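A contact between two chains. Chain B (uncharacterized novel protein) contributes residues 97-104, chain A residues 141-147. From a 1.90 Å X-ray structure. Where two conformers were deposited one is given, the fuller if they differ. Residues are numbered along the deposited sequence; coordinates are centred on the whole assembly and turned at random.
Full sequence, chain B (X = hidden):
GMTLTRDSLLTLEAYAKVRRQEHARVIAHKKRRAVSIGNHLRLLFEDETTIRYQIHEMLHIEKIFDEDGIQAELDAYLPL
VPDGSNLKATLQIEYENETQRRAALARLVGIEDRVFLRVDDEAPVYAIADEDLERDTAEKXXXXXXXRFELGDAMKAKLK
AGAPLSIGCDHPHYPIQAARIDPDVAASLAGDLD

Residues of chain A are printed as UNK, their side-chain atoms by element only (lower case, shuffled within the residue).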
# COMPACT_ATOMS: atom_id res chain seq x y z
N ASN B 97 2.71 6.52 7.45
CA ASN B 97 1.31 6.25 7.14
C ASN B 97 1.17 5.83 5.66
O ASN B 97 2.12 5.89 4.90
CB ASN B 97 0.45 7.46 7.46
CG ASN B 97 0.82 8.66 6.66
OD1 ASN B 97 0.94 8.58 5.46
ND2 ASN B 97 0.92 9.78 7.31
N GLU B 98 -0.04 5.50 5.28
CA GLU B 98 -0.27 4.88 4.00
C GLU B 98 -0.23 5.87 2.83
O GLU B 98 0.04 5.48 1.71
CB GLU B 98 -1.58 4.15 4.03
CG GLU B 98 -1.53 2.98 5.03
CD GLU B 98 -2.31 1.80 4.53
OE1 GLU B 98 -3.50 2.00 4.21
OE2 GLU B 98 -1.73 0.70 4.44
N THR B 99 -0.51 7.14 3.09
CA THR B 99 -0.46 8.13 1.99
C THR B 99 1.00 8.37 1.61
O THR B 99 1.28 8.55 0.46
CB THR B 99 -1.20 9.42 2.30
OG1 THR B 99 -0.62 10.07 3.45
CG2 THR B 99 -2.72 9.11 2.52
N GLN B 100 1.90 8.36 2.58
CA GLN B 100 3.34 8.49 2.28
C GLN B 100 3.84 7.27 1.54
O GLN B 100 4.59 7.38 0.57
CB GLN B 100 4.16 8.75 3.56
CG GLN B 100 3.88 10.06 4.20
CD GLN B 100 4.57 10.23 5.56
OE1 GLN B 100 5.09 9.27 6.10
NE2 GLN B 100 4.55 11.46 6.11
N ARG B 101 3.37 6.09 1.96
CA ARG B 101 3.72 4.92 1.23
C ARG B 101 3.32 5.11 -0.25
O ARG B 101 4.10 4.87 -1.13
CB ARG B 101 3.06 3.67 1.82
CG ARG B 101 3.33 2.40 1.03
CD ARG B 101 2.47 1.23 1.56
NE ARG B 101 2.68 0.05 0.77
CZ ARG B 101 2.07 -0.21 -0.38
NH1 ARG B 101 1.17 0.63 -0.89
NH2 ARG B 101 2.37 -1.31 -1.04
N ARG B 102 2.10 5.57 -0.51
CA ARG B 102 1.63 5.67 -1.90
C ARG B 102 2.44 6.70 -2.69
O ARG B 102 2.67 6.55 -3.89
CB ARG B 102 0.13 6.05 -1.90
CG ARG B 102 -0.47 6.37 -3.24
CD ARG B 102 -0.31 5.19 -4.22
NE ARG B 102 -0.95 5.55 -5.48
CZ ARG B 102 -0.45 6.41 -6.37
NH1 ARG B 102 0.75 6.94 -6.22
NH2 ARG B 102 -1.14 6.68 -7.45
N ALA B 103 2.86 7.77 -2.00
CA ALA B 103 3.71 8.83 -2.56
C ALA B 103 5.14 8.35 -2.89
O ALA B 103 5.84 9.05 -3.60
CB ALA B 103 3.81 10.06 -1.57
N ALA B 104 5.57 7.24 -2.30
CA ALA B 104 6.92 6.64 -2.50
C ALA B 104 6.97 5.58 -3.63
O ALA B 104 8.06 5.30 -4.15
CB ALA B 104 7.44 5.96 -1.15
N UNK A 141 -2.78 -3.82 -5.99
CA UNK A 141 -3.80 -3.15 -5.16
C UNK A 141 -3.12 -2.26 -4.07
O UNK A 141 -1.90 -2.33 -3.81
c UNK A 141 -5.73 -4.88 -5.62
o UNK A 141 -4.26 -5.08 -3.64
c UNK A 141 -4.89 -4.13 -4.52
N UNK A 142 -3.92 -1.39 -3.47
CA UNK A 142 -3.39 -0.42 -2.53
C UNK A 142 -4.63 0.05 -1.78
O UNK A 142 -5.72 0.12 -2.34
c UNK A 142 -2.65 0.71 -3.29
o UNK A 142 -2.06 1.69 -2.42
N UNK A 143 -4.49 0.29 -0.50
CA UNK A 143 -5.56 0.93 0.25
C UNK A 143 -5.61 2.42 -0.10
O UNK A 143 -6.47 3.13 0.44
c UNK A 143 -5.34 0.73 1.77
N UNK A 144 -4.65 2.92 -0.89
CA UNK A 144 -4.57 4.38 -1.21
C UNK A 144 -4.43 4.61 -2.71
O UNK A 144 -3.55 4.06 -3.34
c UNK A 144 -3.45 5.10 -0.45
c UNK A 144 -3.60 4.87 1.07
c UNK A 144 -3.45 6.61 -0.75
N UNK A 145 -5.28 5.47 -3.28
CA UNK A 145 -5.24 5.78 -4.71
C UNK A 145 -5.30 7.29 -4.89
O UNK A 145 -5.85 8.00 -4.06
n UNK A 145 -6.62 1.50 -4.91
c UNK A 145 -6.43 5.14 -5.40
n UNK A 145 -5.79 2.89 -6.33
c UNK A 145 -6.92 2.76 -4.46
c UNK A 145 -5.91 1.60 -6.02
c UNK A 145 -6.41 3.65 -5.35
N UNK A 146 -4.69 7.79 -5.96
CA UNK A 146 -4.73 9.21 -6.32
C UNK A 146 -5.69 9.36 -7.49
O UNK A 146 -5.52 8.71 -8.55
c UNK A 146 -0.05 10.14 -4.80
c UNK A 146 -0.49 10.02 -3.45
c UNK A 146 -1.80 9.79 -3.19
c UNK A 146 -2.33 9.76 -5.55
c UNK A 146 -2.72 9.67 -4.22
c UNK A 146 -3.32 9.66 -6.71
c UNK A 146 -0.97 10.02 -5.83
N UNK A 147 -6.77 10.12 -7.30
CA UNK A 147 -7.79 10.25 -8.32
C UNK A 147 -7.81 11.67 -8.95
O UNK A 147 -7.52 12.69 -8.27
c UNK A 147 -9.17 9.94 -7.74
c UNK A 147 -10.90 8.52 -6.55
c UNK A 147 -8.90 7.44 -7.68
c UNK A 147 -9.39 8.64 -6.97
O HOH W 1 0.42 -0.94 -3.80
O HOH W 2 -2.38 2.83 -6.05

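Position 141 of chain A carries three side-chain atoms, one carbon bearing an oxygen and a second carbon. A β-branched hydroxyl of this kind is threonine. The side chain of Thr141(A) stays out of reach of chain B, and its use here lies in the backbone: its O receives a hydrogen bond from water 1 at 2.7 Å, and that water accepts a weak one from Arg101(B) NH1 at 3.4 Å.

Position 142 has two side-chain atoms, a carbon and then an oxygen, and its CA-to-CB bond points toward the helix. The oxygen lies 3.7 Å from Arg101(B) NH1, at the edge of that guanidinium and near its plane, and 4.3 Å from Arg102(B) CD. One carbon and one oxygen make it serine. Ser142(A) OG spends its proton within its own chain, donating to the backbone O of residue 144 at 2.9 Å, so it ties position 142 to the strand's first residue while its oxygen lies at the edge of Arg101(B).

Position 143 has a single side-chain carbon, CB, which approaches Glu98(B) OE1 to 3.3 Å, a van der Waals contact of a carboxylate oxygen with a methyl. One carbon alone is alanine, and the small side chain of Ala143(A) sits against Glu98(B).

Position 144 shows one carbon carrying two more, a fork at CB with no polar atom. It points toward the helix at the point of closest backbone register, its CA 6.4 Å from Arg102(B) CA. One branch carbon meets Glu98(B) CB at 3.7 Å; the other lies 3.8 Å from Arg102(B) CB and 4.2 Å from Thr99(B) CG2. This is valine, and the compact fork of Val144(A) reaches two neighbouring residues and one a turn later.

Position 145 has one carbon and then a five-membered ring of three carbons and two nitrogens. As strand alternation predicts, it points away, and only its backbone comes near, with CA 4.4 Å from Arg102(B) NE. The ring makes it histidine, His145(A).

Position 146 returns toward the helix with one carbon and a six-carbon ring, without oxygen. Over the ring face lie Arg102(B) CG, 3.9 Å from the ring centroid in a CH-pi contact, and Arg102(B) CZ, 4.1 Å from that centroid in a cation-pi contact. The residue is phenylalanine, Phe146(A).

Position 147 has four side-chain carbons, forked at the second, hence leucine. Leu147(A) is out of reach.

The contact works without a direct hydrogen bond between the stretches. Asn97(B) OD1 caps the helix, accepting from Gln100(B) N at 3.0 Å, and the strand crosses at 64° with axes 8.4 Å apart at closest approach. Arg102(B) is the linchpin: its CB packs on Val144(A), its aliphatic and charged portions both lie over Phe146(A), and its NE gives a weak hydrogen bond to water 2 at 3.1 Å, which donates to Val144(A) O at 3.2 Å. Within the strand the rule is alternation: valine and phenylalanine face the helix and histidine faces away. Arg102(B) serves both inward positions, while 142 and 143 ahead of them also point toward the helix.

Chain A, residues 141-147: TSAVHFL
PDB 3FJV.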